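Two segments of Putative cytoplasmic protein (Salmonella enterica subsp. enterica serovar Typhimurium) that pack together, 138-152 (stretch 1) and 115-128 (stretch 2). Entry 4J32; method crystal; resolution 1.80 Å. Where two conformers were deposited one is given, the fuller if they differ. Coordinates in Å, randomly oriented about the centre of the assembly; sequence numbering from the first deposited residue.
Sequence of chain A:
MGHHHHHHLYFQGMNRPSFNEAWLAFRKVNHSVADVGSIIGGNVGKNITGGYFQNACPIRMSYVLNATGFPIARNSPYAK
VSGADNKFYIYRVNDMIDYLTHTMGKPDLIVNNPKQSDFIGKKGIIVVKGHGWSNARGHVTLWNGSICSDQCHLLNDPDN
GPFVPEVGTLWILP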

# COMPACT_ATOMS: atom_id res chain seq x y z
N GLY A 138 -0.43 22.99 10.89
CA GLY A 138 -0.35 23.63 12.19
C GLY A 138 -1.15 22.90 13.24
O GLY A 138 -1.55 21.75 13.03
N HIS A 139 -1.36 23.58 14.37
CA HIS A 139 -2.00 22.96 15.53
C HIS A 139 -2.78 24.06 16.24
O HIS A 139 -2.41 25.25 16.14
CB HIS A 139 -0.94 22.37 16.48
CG HIS A 139 -1.49 21.35 17.42
ND1 HIS A 139 -1.93 20.11 17.01
CD2 HIS A 139 -1.68 21.39 18.77
CE1 HIS A 139 -2.36 19.43 18.06
NE2 HIS A 139 -2.23 20.19 19.14
N VAL A 140 -3.86 23.67 16.91
CA VAL A 140 -4.70 24.59 17.70
C VAL A 140 -4.93 23.92 19.04
O VAL A 140 -5.34 22.74 19.08
CB VAL A 140 -6.13 24.79 17.11
CG1 VAL A 140 -6.81 26.03 17.75
CG2 VAL A 140 -6.13 24.88 15.60
N THR A 141 -4.67 24.64 20.13
CA THR A 141 -4.86 24.07 21.47
C THR A 141 -5.06 25.19 22.51
O THR A 141 -5.18 26.35 22.14
CB THR A 141 -3.69 23.10 21.86
OG1 THR A 141 -4.04 22.34 23.03
CG2 THR A 141 -2.40 23.85 22.08
N LEU A 142 -5.13 24.82 23.79
CA LEU A 142 -5.17 25.82 24.85
C LEU A 142 -3.79 25.96 25.47
O LEU A 142 -2.97 25.04 25.41
CB LEU A 142 -6.19 25.44 25.94
CG LEU A 142 -7.63 25.24 25.44
CD1 LEU A 142 -8.47 24.91 26.64
CD2 LEU A 142 -8.16 26.49 24.76
N TRP A 143 -3.56 27.13 26.05
CA TRP A 143 -2.28 27.51 26.62
C TRP A 143 -2.57 28.22 27.92
O TRP A 143 -3.38 29.17 27.95
CB TRP A 143 -1.54 28.41 25.61
CG TRP A 143 -0.33 29.13 26.14
CD1 TRP A 143 -0.27 30.43 26.55
CD2 TRP A 143 0.98 28.58 26.32
NE1 TRP A 143 1.02 30.74 26.97
CE2 TRP A 143 1.80 29.62 26.83
CE3 TRP A 143 1.55 27.32 26.08
CZ2 TRP A 143 3.16 29.43 27.12
CZ3 TRP A 143 2.90 27.14 26.37
CH2 TRP A 143 3.68 28.19 26.88
N ASN A 144 -1.93 27.79 29.01
CA ASN A 144 -2.24 28.40 30.31
C ASN A 144 -1.18 29.39 30.82
O ASN A 144 -1.16 29.72 32.01
CB ASN A 144 -2.50 27.31 31.37
CG ASN A 144 -1.23 26.60 31.80
OD1 ASN A 144 -0.15 26.84 31.24
ND2 ASN A 144 -1.34 25.73 32.80
N GLY A 145 -0.32 29.86 29.92
CA GLY A 145 0.80 30.73 30.29
C GLY A 145 2.13 30.01 30.47
O GLY A 145 3.18 30.64 30.51
N SER A 146 2.06 28.69 30.59
CA SER A 146 3.22 27.84 30.84
C SER A 146 3.29 26.62 29.92
O SER A 146 4.38 26.23 29.50
CB SER A 146 3.19 27.32 32.28
OG SER A 146 3.15 28.39 33.20
N ILE A 147 2.15 25.99 29.65
CA ILE A 147 2.09 24.69 28.95
C ILE A 147 0.81 24.63 28.11
O ILE A 147 -0.14 25.36 28.40
CB ILE A 147 2.10 23.45 29.92
CG1 ILE A 147 0.85 23.47 30.85
CG2 ILE A 147 3.41 23.36 30.71
CD1 ILE A 147 0.52 22.13 31.55
N CYS A 148 0.79 23.77 27.10
CA CYS A 148 -0.42 23.52 26.32
C CYS A 148 -1.27 22.48 27.05
O CYS A 148 -0.74 21.69 27.82
CB CYS A 148 -0.12 22.98 24.93
SG CYS A 148 0.83 24.14 23.91
N SER A 149 -2.56 22.49 26.76
CA SER A 149 -3.50 21.56 27.39
C SER A 149 -3.29 20.12 26.92
O SER A 149 -3.68 19.18 27.60
CB SER A 149 -4.93 22.01 27.11
OG SER A 149 -5.11 22.29 25.72
N ASP A 150 -2.69 19.95 25.74
CA ASP A 150 -2.38 18.60 25.24
C ASP A 150 -0.90 18.29 25.24
O ASP A 150 -0.44 17.39 24.53
CB ASP A 150 -3.00 18.37 23.84
CG ASP A 150 -2.56 19.42 22.81
OD1 ASP A 150 -1.91 20.41 23.17
OD2 ASP A 150 -2.90 19.22 21.63
N GLN A 151 -0.14 19.02 26.06
CA GLN A 151 1.31 18.85 26.14
C GLN A 151 1.69 17.37 26.29
O GLN A 151 2.69 16.92 25.74
CB GLN A 151 1.93 19.71 27.25
CG GLN A 151 3.43 19.92 27.05
CD GLN A 151 3.87 21.37 27.11
OE1 GLN A 151 3.28 22.26 26.47
NE2 GLN A 151 4.95 21.61 27.84
N CYS A 152 0.83 16.65 27.00
CA CYS A 152 1.04 15.23 27.25
C CYS A 152 1.06 14.40 25.96
O CYS A 152 1.70 13.34 25.93
CB CYS A 152 0.01 14.67 28.25
SG CYS A 152 -1.47 13.95 27.51
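Stretch 2 (115-128) KQSDFIGKKGIIVV

Two neighbouring strands of an antiparallel sheet join through alternating hydrogen-bonded and non-hydrogen-bonded pairs, and the contact between these two stretches is a compact example. After Lys115, stretch 2 forms a short 3-10 segment, 116-119, passes through a type II beta turn from Phe119 to Lys122, and becomes a strand at 124-128. That strand runs against strand 138-143 at 144° between N-to-C directions, antiparallel with an appreciable twist, the axes approaching to 4.5 Å.

The register pairs Gly124 with Trp143, Ile126 with Thr141 and Val128 with His139, each through two hydrogen bonds. Gly124 N donates to Trp143 O at 2.9 Å, and Trp143 N to Gly124 O at 2.9 Å; Ile126 N reaches Thr141 O at 2.9 Å, and Thr141 N reaches Ile126 O at 3.0 Å; Val128 N lies 3.0 Å from His139 O, and His139 N 2.9 Å from Val128 O. Between them fall the closer, non-hydrogen-bonded pairs, Ile125 with Leu142 (CA to CA 4.6 Å) and Val127 with Val140 (CA to CA 4.5 Å). Their alpha carbons add CA-H...O contacts to carbonyls that already accept a hydrogen bond, as from Val127 CA to His139 O at 3.4 Å. Beyond the strands, the turn stays close to stretch 1 through a weak hydrogen bond from Gly121 N to Gly145 O at 3.4 Å. Both glycines have positive phi, and at their backbone angles a CB would be jammed against the preceding carbonyl oxygen.

Alternation sorts the side chains onto two faces. On the face carrying Ile125, Val127, Val140 and Leu142 the packing is aliphatic: Val127 CG2 meets Val140 CG1 at 3.7 Å, and Ile125 CG1 meets Leu142 CD2 at 3.7 Å. On the other face, Ile126 CG2 sits 3.6 Å from Thr141 CG2 and 3.9 Å from Trp143 CB.

Trp143 is the residue of stretch 1 most covered by stretch 2, because its ring extends past the strand pairing to the segment before it. Its NE1 donates a hydrogen bond to Phe119 O at 2.8 Å, near the ring plane, so the indole edge meets the backbone where the 3-10 segment gives way to the turn. Phe119 CB adds an apolar contact at 3.6 Å from Trp143 CE2, although the phenyl ring itself leads away. Farther along, Gln116 brings its side chain over, with NE2 3.8 Å from Trp143 CZ3 and 3.6 Å from Gln151 OE1.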

# COMPACT_ATOMS: atom_id res chain seq x y z
N LYS A 115 8.48 31.08 19.83
CA LYS A 115 8.96 30.09 20.80
C LYS A 115 7.98 30.12 21.95
O LYS A 115 7.28 31.12 22.16
CB LYS A 115 10.35 30.45 21.35
CG LYS A 115 11.33 31.09 20.38
CD LYS A 115 12.58 31.57 21.13
CE LYS A 115 12.29 32.75 22.07
NZ LYS A 115 12.37 34.11 21.41
N GLN A 116 7.92 29.04 22.72
CA GLN A 116 6.99 28.98 23.85
C GLN A 116 7.17 30.17 24.80
O GLN A 116 6.20 30.70 25.33
CB GLN A 116 7.17 27.66 24.60
CG GLN A 116 6.53 26.48 23.88
CD GLN A 116 6.18 25.34 24.82
OE1 GLN A 116 6.87 25.09 25.81
NE2 GLN A 116 5.07 24.66 24.53
N SER A 117 8.42 30.58 25.01
CA SER A 117 8.74 31.69 25.91
C SER A 117 8.03 33.01 25.54
O SER A 117 7.76 33.83 26.42
CB SER A 117 10.25 31.86 26.04
OG SER A 117 10.84 32.37 24.86
N ASP A 118 7.69 33.17 24.26
CA ASP A 118 7.00 34.38 23.76
C ASP A 118 5.57 34.50 24.30
O ASP A 118 4.98 35.58 24.27
CB ASP A 118 6.94 34.37 22.23
CG ASP A 118 8.31 34.47 21.58
OD1 ASP A 118 9.20 35.18 22.10
OD2 ASP A 118 8.49 33.86 20.51
N PHE A 119 5.03 33.40 24.81
CA PHE A 119 3.63 33.36 25.23
C PHE A 119 3.48 33.29 26.74
O PHE A 119 2.36 33.19 27.25
CB PHE A 119 2.88 32.22 24.52
CG PHE A 119 2.80 32.41 23.04
CD1 PHE A 119 1.74 33.12 22.47
CD2 PHE A 119 3.82 31.94 22.22
CE1 PHE A 119 1.69 33.32 21.09
CE2 PHE A 119 3.79 32.15 20.84
CZ PHE A 119 2.72 32.84 20.27
N ILE A 120 4.60 33.36 27.44
CA ILE A 120 4.59 33.29 28.91
C ILE A 120 3.71 34.39 29.50
O ILE A 120 3.71 35.52 29.02
CB ILE A 120 6.04 33.32 29.47
CG1 ILE A 120 6.72 31.96 29.25
CG2 ILE A 120 6.06 33.67 30.97
CD1 ILE A 120 8.24 31.97 29.62
N GLY A 121 2.92 34.05 30.52
CA GLY A 121 2.18 35.06 31.26
C GLY A 121 0.81 35.42 30.73
O GLY A 121 0.09 36.22 31.34
N LYS A 122 0.44 34.84 29.58
CA LYS A 122 -0.87 35.06 29.01
C LYS A 122 -1.49 33.72 28.72
O LYS A 122 -0.78 32.74 28.48
CB LYS A 122 -0.78 35.88 27.72
CG LYS A 122 -0.36 37.34 28.02
CD LYS A 122 -0.17 38.15 26.78
CE LYS A 122 0.12 39.59 27.19
NZ LYS A 122 0.35 40.43 26.01
N LYS A 123 -2.82 33.66 28.73
CA LYS A 123 -3.51 32.37 28.58
C LYS A 123 -4.72 32.44 27.66
O LYS A 123 -5.40 33.47 27.59
CB LYS A 123 -3.89 31.80 29.95
CG LYS A 123 -4.92 32.61 30.74
CD LYS A 123 -5.09 32.07 32.16
CE LYS A 123 -6.22 32.82 32.90
NZ LYS A 123 -5.90 34.26 33.16
N GLY A 124 -4.97 31.35 26.93
CA GLY A 124 -6.14 31.28 26.05
C GLY A 124 -5.98 30.28 24.93
O GLY A 124 -5.39 29.23 25.13
N ILE A 125 -6.52 30.59 23.76
CA ILE A 125 -6.47 29.66 22.65
C ILE A 125 -5.25 30.02 21.79
O ILE A 125 -5.10 31.18 21.37
CB ILE A 125 -7.76 29.76 21.80
CG1 ILE A 125 -9.00 29.40 22.63
CG2 ILE A 125 -7.63 28.88 20.54
CD1 ILE A 125 -10.31 29.75 21.95
N ILE A 126 -4.40 29.03 21.52
CA ILE A 126 -3.19 29.25 20.73
C ILE A 126 -3.24 28.49 19.40
O ILE A 126 -3.66 27.32 19.34
CB ILE A 126 -1.89 28.92 21.53
CG1 ILE A 126 -0.64 29.42 20.80
CG2 ILE A 126 -1.79 27.42 21.86
CD1 ILE A 126 0.50 29.74 21.74
N VAL A 127 -2.83 29.16 18.33
CA VAL A 127 -2.65 28.53 17.04
C VAL A 127 -1.20 28.69 16.65
O VAL A 127 -0.64 29.78 16.79
CB VAL A 127 -3.55 29.20 15.93
CG1 VAL A 127 -3.18 28.70 14.52
CG2 VAL A 127 -5.03 28.93 16.23
N VAL A 128 -0.58 27.60 16.21
CA VAL A 128 0.75 27.67 15.62
C VAL A 128 0.68 27.08 14.21
O VAL A 128 0.16 25.97 14.02
CB VAL A 128 1.79 26.92 16.49
CG1 VAL A 128 3.20 27.12 15.96
CG2 VAL A 128 1.71 27.37 17.97